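Local coordinates for dihydrodipicolinate synthase family protein (Sinorhizobium meliloti, PDB 4DNH) that is of unknown function but folds as a TIM barrel and may be an enzyme related to dihydrodipicolinate synthase, at residues V78-M82 / A96-I100; G118-L124 / A138-I143; V285-A289 / F301-L305. All coordinates share one frame; numbering follows the deposited sequence.

Interactions 1 and 2 are successive steps round one TIM barrel: each joins the C-terminal end of a parallel strand to the helix that follows it. Their centres lie about 12 Å apart and they touch, Glu80 O and Gly118 N being 3.0 Å apart in a probable hydrogen bond between neighbouring strands, while Ile100 CD1 packs 3.6 Å from Gly118 O. Arg87 links them further, bonding to Ser81 O, Gly118 O and the carboxylate of Asp122. Interaction 3, a helix pair after the last barrel strand, lies across the chain's centre, about 26 Å from interaction 1 and 35 Å from interaction 2, centre to centre. TIM-barrel enzymes usually work at these strand ends, but no active site is established here.

Interaction 1. Residues V78-M82 / A96-I100; sequences VAESM and ARELI
With OG anti to its own carbonyl carbon (chi1 -66°), Ser81 turns its hydroxyl onto helix 93-108, where Ile100, with CG1 likewise anti to its carbonyl carbon (chi1 -69°), brings that atom alongside. Ser81 OG donates to Ala96 O over 3.1 Å. The same carbonyl accepts the helical bond from Ile100 N at 2.9 Å, and the two donors come from opposite faces of its plane. Serine suits the place: it is short enough to sit against the helix backbone, and its OG also lies 3.6 Å from Leu99 CD2. Glu80, at the end of strand 77-80, bends at chi2 and crosses the Leu99 side chain at about a right angle, OE2 being 3.5 Å from Leu99 CD1. Its OE1 accepts Ser81 N at 2.8 Å on the anti side, while OE2 forms a salt bridge with Arg68 and a hydrogen bond with Ser103. An alanine in place of Glu80 would probably leave Arg68 without this counter-charge and Ser81 N without this acceptor. The strand-to-helix step of this beta-alpha-beta unit thus combines leucine and isoleucine packing with a buried carboxylate whose charge is probably stabilised by its polar partners.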
loop_
_atom_site.group_PDB
_atom_site.type_symbol
_atom_site.label_atom_id
_atom_site.label_comp_id
_atom_site.label_asym_id
_atom_site.label_seq_id
_atom_site.Cartn_x
_atom_site.Cartn_y
_atom_site.Cartn_z
ATOM N N VAL A 78 6.539 5.278 -5.896
ATOM C CA VAL A 78 5.547 5.699 -4.934
ATOM C C VAL A 78 4.139 5.571 -5.541
ATOM O O VAL A 78 3.868 6.089 -6.643
ATOM C CB VAL A 78 5.831 7.152 -4.453
ATOM C CG1 VAL A 78 4.602 7.772 -3.793
ATOM C CG2 VAL A 78 7.021 7.187 -3.497
ATOM N N ALA A 79 3.254 4.881 -4.825
ATOM C CA ALA A 79 1.835 4.788 -5.181
ATOM C C ALA A 79 1.067 5.721 -4.255
ATOM O O ALA A 79 0.924 5.415 -3.067
ATOM C CB ALA A 79 1.334 3.362 -5.003
ATOM N N GLU A 80 0.572 6.842 -4.781
ATOM C CA GLU A 80 0.070 7.894 -3.914
ATOM C C GLU A 80 -1.402 7.896 -3.648
ATOM O O GLU A 80 -2.224 7.603 -4.531
ATOM C CB GLU A 80 0.432 9.285 -4.419
ATOM C CG GLU A 80 1.659 9.868 -3.751
ATOM C CD GLU A 80 1.526 10.075 -2.259
ATOM O OE1 GLU A 80 0.681 9.441 -1.574
ATOM O OE2 GLU A 80 2.325 10.872 -1.761
ATOM N N SER A 81 -1.704 8.291 -2.413
ATOM C CA SER A 81 -3.050 8.446 -1.950
ATOM C C SER A 81 -3.786 7.115 -2.141
ATOM O O SER A 81 -4.939 7.069 -2.550
ATOM C CB SER A 81 -3.722 9.612 -2.684
ATOM O OG SER A 81 -3.104 10.841 -2.347
HETATM N N MSE A 82 -3.091 6.036 -1.822
HETATM C CA MSE A 82 -3.656 4.703 -1.955
HETATM C C MSE A 82 -4.261 4.247 -0.652
HETATM O O MSE A 82 -4.354 5.010 0.323
HETATM C CB MSE A 82 -2.537 3.785 -2.450
HETATM C CG MSE A 82 -2.259 4.057 -3.931
HETATM SE SE MSE A 82 -3.854 3.510 -4.957
HETATM C CE MSE A 82 -3.594 1.569 -4.734
ATOM N N ALA A 96 -6.646 13.961 -0.573
ATOM C CA ALA A 96 -6.007 13.037 -1.504
ATOM C C ALA A 96 -5.506 13.763 -2.762
ATOM O O ALA A 96 -4.381 13.539 -3.202
ATOM C CB ALA A 96 -6.948 11.896 -1.872
ATOM N N ARG A 97 -6.355 14.620 -3.323
ATOM C CA ARG A 97 -6.013 15.478 -4.453
ATOM C C ARG A 97 -4.816 16.383 -4.100
ATOM O O ARG A 97 -3.876 16.526 -4.884
ATOM C CB ARG A 97 -7.234 16.313 -4.837
ATOM C CG ARG A 97 -7.074 17.131 -6.105
ATOM C CD ARG A 97 -8.103 18.245 -6.186
ATOM N NE ARG A 97 -7.961 18.988 -7.437
ATOM C CZ ARG A 97 -8.929 19.164 -8.337
ATOM N NH1 ARG A 97 -10.149 18.672 -8.129
ATOM N NH2 ARG A 97 -8.676 19.848 -9.448
ATOM N N GLU A 98 -4.824 16.955 -2.902
ATOM C CA GLU A 98 -3.729 17.824 -2.491
ATOM C C GLU A 98 -2.434 17.032 -2.337
ATOM O O GLU A 98 -1.374 17.491 -2.740
ATOM C CB GLU A 98 -4.099 18.597 -1.227
ATOM C CG GLU A 98 -3.040 19.543 -0.686
ATOM C CD GLU A 98 -2.771 20.762 -1.562
ATOM O OE1 GLU A 98 -3.182 20.791 -2.752
ATOM O OE2 GLU A 98 -2.123 21.705 -1.044
ATOM N N LEU A 99 -2.527 15.817 -1.808
ATOM C CA LEU A 99 -1.334 14.990 -1.611
ATOM C C LEU A 99 -0.750 14.596 -2.962
ATOM O O LEU A 99 0.462 14.661 -3.181
ATOM C CB LEU A 99 -1.678 13.769 -0.780
ATOM C CG LEU A 99 -0.612 12.721 -0.488
ATOM C CD1 LEU A 99 0.681 13.338 0.032
ATOM C CD2 LEU A 99 -1.187 11.730 0.517
ATOM N N ILE A 100 -1.632 14.234 -3.878
ATOM C CA ILE A 100 -1.249 13.948 -5.243
ATOM C C ILE A 100 -0.542 15.149 -5.886
ATOM O O ILE A 100 0.533 15.005 -6.439
ATOM C CB ILE A 100 -2.459 13.448 -6.066
ATOM C CG1 ILE A 100 -2.864 12.046 -5.571
ATOM C CG2 ILE A 100 -2.133 13.456 -7.556
ATOM C CD1 ILE A 100 -4.115 11.467 -6.204
#

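Interaction 2. Residues G118-L124 / A138-I143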
loop_
_atom_site.group_PDB
_atom_site.type_symbol
_atom_site.label_atom_id
_atom_site.label_comp_id
_atom_site.label_asym_id
_atom_site.label_seq_id
_atom_site.Cartn_x
_atom_site.Cartn_y
_atom_site.Cartn_z
ATOM N N GLY A 118 -3.580 7.311 -7.220
ATOM C CA GLY A 118 -4.886 6.698 -7.115
ATOM C C GLY A 118 -6.031 7.610 -7.514
ATOM O O GLY A 118 -6.234 8.677 -6.910
ATOM N N ALA A 119 -6.786 7.170 -8.520
ATOM C CA ALA A 119 -7.966 7.882 -9.018
ATOM C C ALA A 119 -9.207 7.016 -8.838
ATOM O O ALA A 119 -9.232 5.837 -9.238
ATOM C CB ALA A 119 -7.794 8.248 -10.483
ATOM N N GLY A 120 -10.241 7.593 -8.239
ATOM C CA GLY A 120 -11.416 6.809 -7.934
ATOM C C GLY A 120 -12.699 7.598 -7.925
ATOM O O GLY A 120 -12.891 8.536 -8.703
ATOM N N THR A 121 -13.559 7.213 -6.997
ATOM C CA THR A 121 -14.927 7.672 -6.917
ATOM C C THR A 121 -15.232 8.181 -5.492
ATOM O O THR A 121 -16.318 8.696 -5.221
ATOM C CB THR A 121 -15.845 6.509 -7.342
ATOM O OG1 THR A 121 -16.327 6.748 -8.674
ATOM C CG2 THR A 121 -17.007 6.311 -6.377
ATOM N N ASP A 122 -14.244 8.064 -4.606
ATOM C CA ASP A 122 -14.414 8.316 -3.165
ATOM C C ASP A 122 -15.095 9.629 -2.723
ATOM O O ASP A 122 -15.446 9.771 -1.555
ATOM C CB ASP A 122 -13.101 8.084 -2.391
ATOM C CG ASP A 122 -11.889 8.732 -3.058
ATOM O OD1 ASP A 122 -11.738 8.650 -4.297
ATOM O OD2 ASP A 122 -11.061 9.306 -2.328
ATOM N N HIS A 123 -15.304 10.578 -3.638
ATOM C CA HIS A 123 -16.071 11.780 -3.287
ATOM C C HIS A 123 -17.564 11.598 -3.466
ATOM O O HIS A 123 -18.340 12.533 -3.267
ATOM C CB HIS A 123 -15.570 12.998 -4.058
ATOM C CG HIS A 123 -15.801 12.910 -5.537
ATOM N ND1 HIS A 123 -15.005 12.197 -6.347
ATOM C CD2 HIS A 123 -16.784 13.468 -6.342
ATOM C CE1 HIS A 123 -15.452 12.292 -7.607
ATOM N NE2 HIS A 123 -16.543 13.071 -7.602
ATOM N N LEU A 124 -17.976 10.391 -3.840
ATOM C CA LEU A 124 -19.372 10.092 -4.138
ATOM C C LEU A 124 -19.920 9.001 -3.218
ATOM O O LEU A 124 -19.437 7.865 -3.230
ATOM C CB LEU A 124 -19.520 9.671 -5.599
ATOM C CG LEU A 124 -20.905 9.279 -6.115
ATOM C CD1 LEU A 124 -21.885 10.436 -5.963
ATOM C CD2 LEU A 124 -20.811 8.832 -7.571
ATOM N N ALA A 138 -17.799 10.933 -11.749
ATOM C CA ALA A 138 -16.909 10.853 -10.601
ATOM C C ALA A 138 -15.485 10.433 -11.010
ATOM O O ALA A 138 -14.516 11.121 -10.668
ATOM C CB ALA A 138 -17.490 9.916 -9.560
ATOM N N TYR A 139 -15.362 9.331 -11.753
ATOM C CA TYR A 139 -14.071 8.885 -12.281
ATOM C C TYR A 139 -13.364 9.946 -13.118
ATOM O O TYR A 139 -12.199 10.270 -12.874
ATOM C CB TYR A 139 -14.224 7.629 -13.138
ATOM C CG TYR A 139 -14.111 6.331 -12.385
ATOM C CD1 TYR A 139 -12.933 5.977 -11.725
ATOM C CD2 TYR A 139 -15.178 5.451 -12.338
ATOM C CE1 TYR A 139 -12.839 4.783 -11.025
ATOM C CE2 TYR A 139 -15.094 4.253 -11.650
ATOM C CZ TYR A 139 -13.932 3.917 -10.998
ATOM O OH TYR A 139 -13.875 2.721 -10.314
ATOM N N GLU A 140 -14.057 10.484 -14.113
ATOM C CA GLU A 140 -13.409 11.451 -14.989
ATOM C C GLU A 140 -12.997 12.724 -14.246
ATOM O O GLU A 140 -11.964 13.325 -14.566
ATOM C CB GLU A 140 -14.224 11.727 -16.269
ATOM C CG GLU A 140 -15.543 12.468 -16.113
ATOM C CD GLU A 140 -16.308 12.550 -17.432
ATOM O OE1 GLU A 140 -16.296 13.636 -18.063
ATOM O OE2 GLU A 140 -16.906 11.526 -17.847
ATOM N N SER A 141 -13.778 13.103 -13.234
ATOM C CA SER A 141 -13.469 14.280 -12.436
ATOM C C SER A 141 -12.090 14.122 -11.786
ATOM O O SER A 141 -11.225 14.995 -11.923
ATOM C CB SER A 141 -14.555 14.503 -11.384
ATOM O OG SER A 141 -14.330 15.678 -10.632
ATOM N N GLN A 142 -11.880 12.994 -11.110
ATOM C CA GLN A 142 -10.612 12.721 -10.433
ATOM C C GLN A 142 -9.485 12.459 -11.421
ATOM O O GLN A 142 -8.370 12.957 -11.232
ATOM C CB GLN A 142 -10.725 11.540 -9.468
ATOM C CG GLN A 142 -11.800 11.658 -8.404
ATOM C CD GLN A 142 -11.502 10.793 -7.189
ATOM O OE1 GLN A 142 -10.504 10.068 -7.146
ATOM N NE2 GLN A 142 -12.374 10.862 -6.194
ATOM N N ILE A 143 -9.770 11.666 -12.456
ATOM C CA ILE A 143 -8.793 11.385 -13.523
ATOM C C ILE A 143 -8.278 12.676 -14.168
ATOM O O ILE A 143 -7.074 12.835 -14.359
ATOM C CB ILE A 143 -9.364 10.415 -14.592
ATOM C CG1 ILE A 143 -9.353 8.989 -14.046
ATOM C CG2 ILE A 143 -8.592 10.493 -15.913
ATOM C CD1 ILE A 143 -10.326 8.059 -14.733
#
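Gly120 and Thr121 leave strand 115-119 alongside the following helix, 132-148, with Gly120 CA 5.5 Å from Tyr139 CA, before a type I turn runs from Thr121 to Leu124. This is the strand-to-helix half of a beta-alpha-beta unit in the TIM barrel. Gly120 takes backbone angles (-151/-143) that residues with a CB seldom adopt. Gln142 is the hub, and its amide suits the role by offering both an acceptor and a donor. Its CG is anti to the carbonyl carbon and the chain then extends, taking OE1 to Gly120 N at 2.7 Å, with the donor well above the carbonyl plane. Gln142 NE2 gives one bond to Asp122 OD1 (3.0 Å), from above the carboxylate plane, and another to His123 ND1 (3.0 Å), close to both the ring and amide planes. Arg87 forms a salt bridge with the other carboxylate oxygen of Asp122, which probably helps to hold this acceptor in place. Toward the strand, Ala119 CB meets Ile143 CG1 at 4.0 Å. Thr121 OG1 lies over one face of the Tyr139 ring, offset toward its rim; the tyrosine hydroxyl bonds to Met156 O. Small Ala138 lets the turn come close: its CB is 3.5 Å from Thr121 OG1, and the His123 ring turns its edge to Ala138 O, CE1 being 3.4 Å away.

Interaction 3. Residues V285-A289 / F301-L305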
loop_
_atom_site.group_PDB
_atom_site.type_symbol
_atom_site.label_atom_id
_atom_site.label_comp_id
_atom_site.label_asym_id
_atom_site.label_seq_id
_atom_site.Cartn_x
_atom_site.Cartn_y
_atom_site.Cartn_z
ATOM N N VAL A 285 14.899 -2.832 3.310
ATOM C CA VAL A 285 15.110 -4.259 3.084
ATOM C C VAL A 285 14.629 -4.643 1.692
ATOM O O VAL A 285 15.319 -5.372 0.967
ATOM C CB VAL A 285 14.358 -5.112 4.138
ATOM C CG1 VAL A 285 14.509 -6.595 3.844
ATOM C CG2 VAL A 285 14.852 -4.793 5.544
ATOM N N ALA A 286 13.443 -4.160 1.323
ATOM C CA ALA A 286 12.877 -4.466 0.011
ATOM C C ALA A 286 13.822 -4.020 -1.098
ATOM O O ALA A 286 14.080 -4.766 -2.053
ATOM C CB ALA A 286 11.517 -3.810 -0.151
ATOM N N SER A 287 14.335 -2.797 -0.950
ATOM C CA SER A 287 15.309 -2.240 -1.851
ATOM C C SER A 287 16.518 -3.176 -1.957
ATOM O O SER A 287 16.873 -3.607 -3.054
ATOM C CB SER A 287 15.729 -0.852 -1.372
ATOM O OG SER A 287 16.802 -0.331 -2.145
ATOM N N ALA A 288 17.127 -3.504 -0.818
ATOM C CA ALA A 288 18.306 -4.379 -0.791
ATOM C C ALA A 288 18.040 -5.726 -1.458
ATOM O O ALA A 288 18.915 -6.277 -2.123
ATOM C CB ALA A 288 18.796 -4.583 0.636
ATOM N N ALA A 289 16.830 -6.244 -1.284
ATOM C CA ALA A 289 16.475 -7.546 -1.833
ATOM C C ALA A 289 16.145 -7.479 -3.316
ATOM O O ALA A 289 16.506 -8.374 -4.067
ATOM C CB ALA A 289 15.343 -8.169 -1.040
ATOM N N PHE A 301 18.191 -12.565 -1.994
ATOM C CA PHE A 301 16.818 -12.081 -2.028
ATOM C C PHE A 301 15.975 -12.675 -0.893
ATOM O O PHE A 301 15.400 -11.924 -0.083
ATOM C CB PHE A 301 16.192 -12.408 -3.382
ATOM C CG PHE A 301 14.719 -12.085 -3.481
ATOM C CD1 PHE A 301 14.293 -10.797 -3.789
ATOM C CD2 PHE A 301 13.754 -13.085 -3.305
ATOM C CE1 PHE A 301 12.941 -10.508 -3.911
ATOM C CE2 PHE A 301 12.399 -12.800 -3.417
ATOM C CZ PHE A 301 11.992 -11.513 -3.722
ATOM N N PHE A 302 15.913 -14.012 -0.833
ATOM C CA PHE A 302 15.135 -14.713 0.190
ATOM C C PHE A 302 15.715 -14.537 1.594
ATOM O O PHE A 302 14.959 -14.368 2.548
ATOM C CB PHE A 302 14.987 -16.209 -0.134
ATOM C CG PHE A 302 14.031 -16.505 -1.265
ATOM C CD1 PHE A 302 12.664 -16.274 -1.125
ATOM C CD2 PHE A 302 14.499 -17.040 -2.468
ATOM C CE1 PHE A 302 11.783 -16.543 -2.158
ATOM C CE2 PHE A 302 13.621 -17.318 -3.514
ATOM C CZ PHE A 302 12.260 -17.067 -3.354
ATOM N N GLU A 303 17.043 -14.568 1.714
ATOM C CA GLU A 303 17.717 -14.332 2.994
ATOM C C GLU A 303 17.302 -12.996 3.605
ATOM O O GLU A 303 17.148 -12.893 4.819
ATOM C CB GLU A 303 19.238 -14.336 2.824
ATOM C CG GLU A 303 19.895 -15.708 2.857
ATOM C CD GLU A 303 21.375 -15.667 2.480
ATOM O OE1 GLU A 303 21.951 -14.553 2.417
ATOM O OE2 GLU A 303 21.966 -16.749 2.243
ATOM N N LEU A 304 17.156 -11.980 2.754
ATOM C CA LEU A 304 16.748 -10.649 3.174
ATOM C C LEU A 304 15.227 -10.542 3.414
ATOM O O LEU A 304 14.785 -9.947 4.408
ATOM C CB LEU A 304 17.201 -9.607 2.141
ATOM C CG LEU A 304 18.702 -9.255 2.003
ATOM C CD1 LEU A 304 18.972 -8.512 0.709
ATOM C CD2 LEU A 304 19.240 -8.439 3.174
ATOM N N LEU A 305 14.431 -11.136 2.523
ATOM C CA LEU A 305 12.995 -10.901 2.543
ATOM C C LEU A 305 12.216 -11.865 3.426
ATOM O O LEU A 305 11.329 -11.434 4.171
ATOM C CB LEU A 305 12.442 -10.881 1.126
ATOM C CG LEU A 305 11.579 -9.709 0.648
ATOM C CD1 LEU A 305 12.005 -8.337 1.172
ATOM C CD2 LEU A 305 11.528 -9.693 -0.870
#
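Ala289 meets three side chains of the opposing helix at once: its CB lies 3.9 Å from Phe301 CD1, 4.0 Å from Leu304 CB and 4.0 Å from Leu305 CD1. A methyl group suits this spot because the backbones come close, Ala289 CA and Phe301 CA being only 4.6 Å apart. Phe301 presents its ring edge, with CD1 3.3 Å from Ala289 O and that oxygen near the ring plane. Leu304 reaches back over Ala288, its CD1 lying 3.6 Å from Ala288 O; its CG, anti to the carbonyl carbon (chi1 -71°), helps aim the branch there. At the other end Val285 sets CG1 3.4 Å from Leu304 O and touches Leu305 CD1 as well. The segments run antiparallel, at 174°, with their axes 8.9 Å apart, in a helical hairpin of helices 283-294 and 298-305, which follow the last barrel strand. Farther out, Val23 packs on Val285, Ala288 and Leu304, while helix 260-265 supplies Ala265 against Phe301 and Tyr260 against Leu305. Between the segments themselves the chemistry is therefore one of apolar fit, with alanines allowing close approach and leucine side chains packing against them, and the aromatic edge, faintly positive, probably well matched to the carbonyl oxygen it meets.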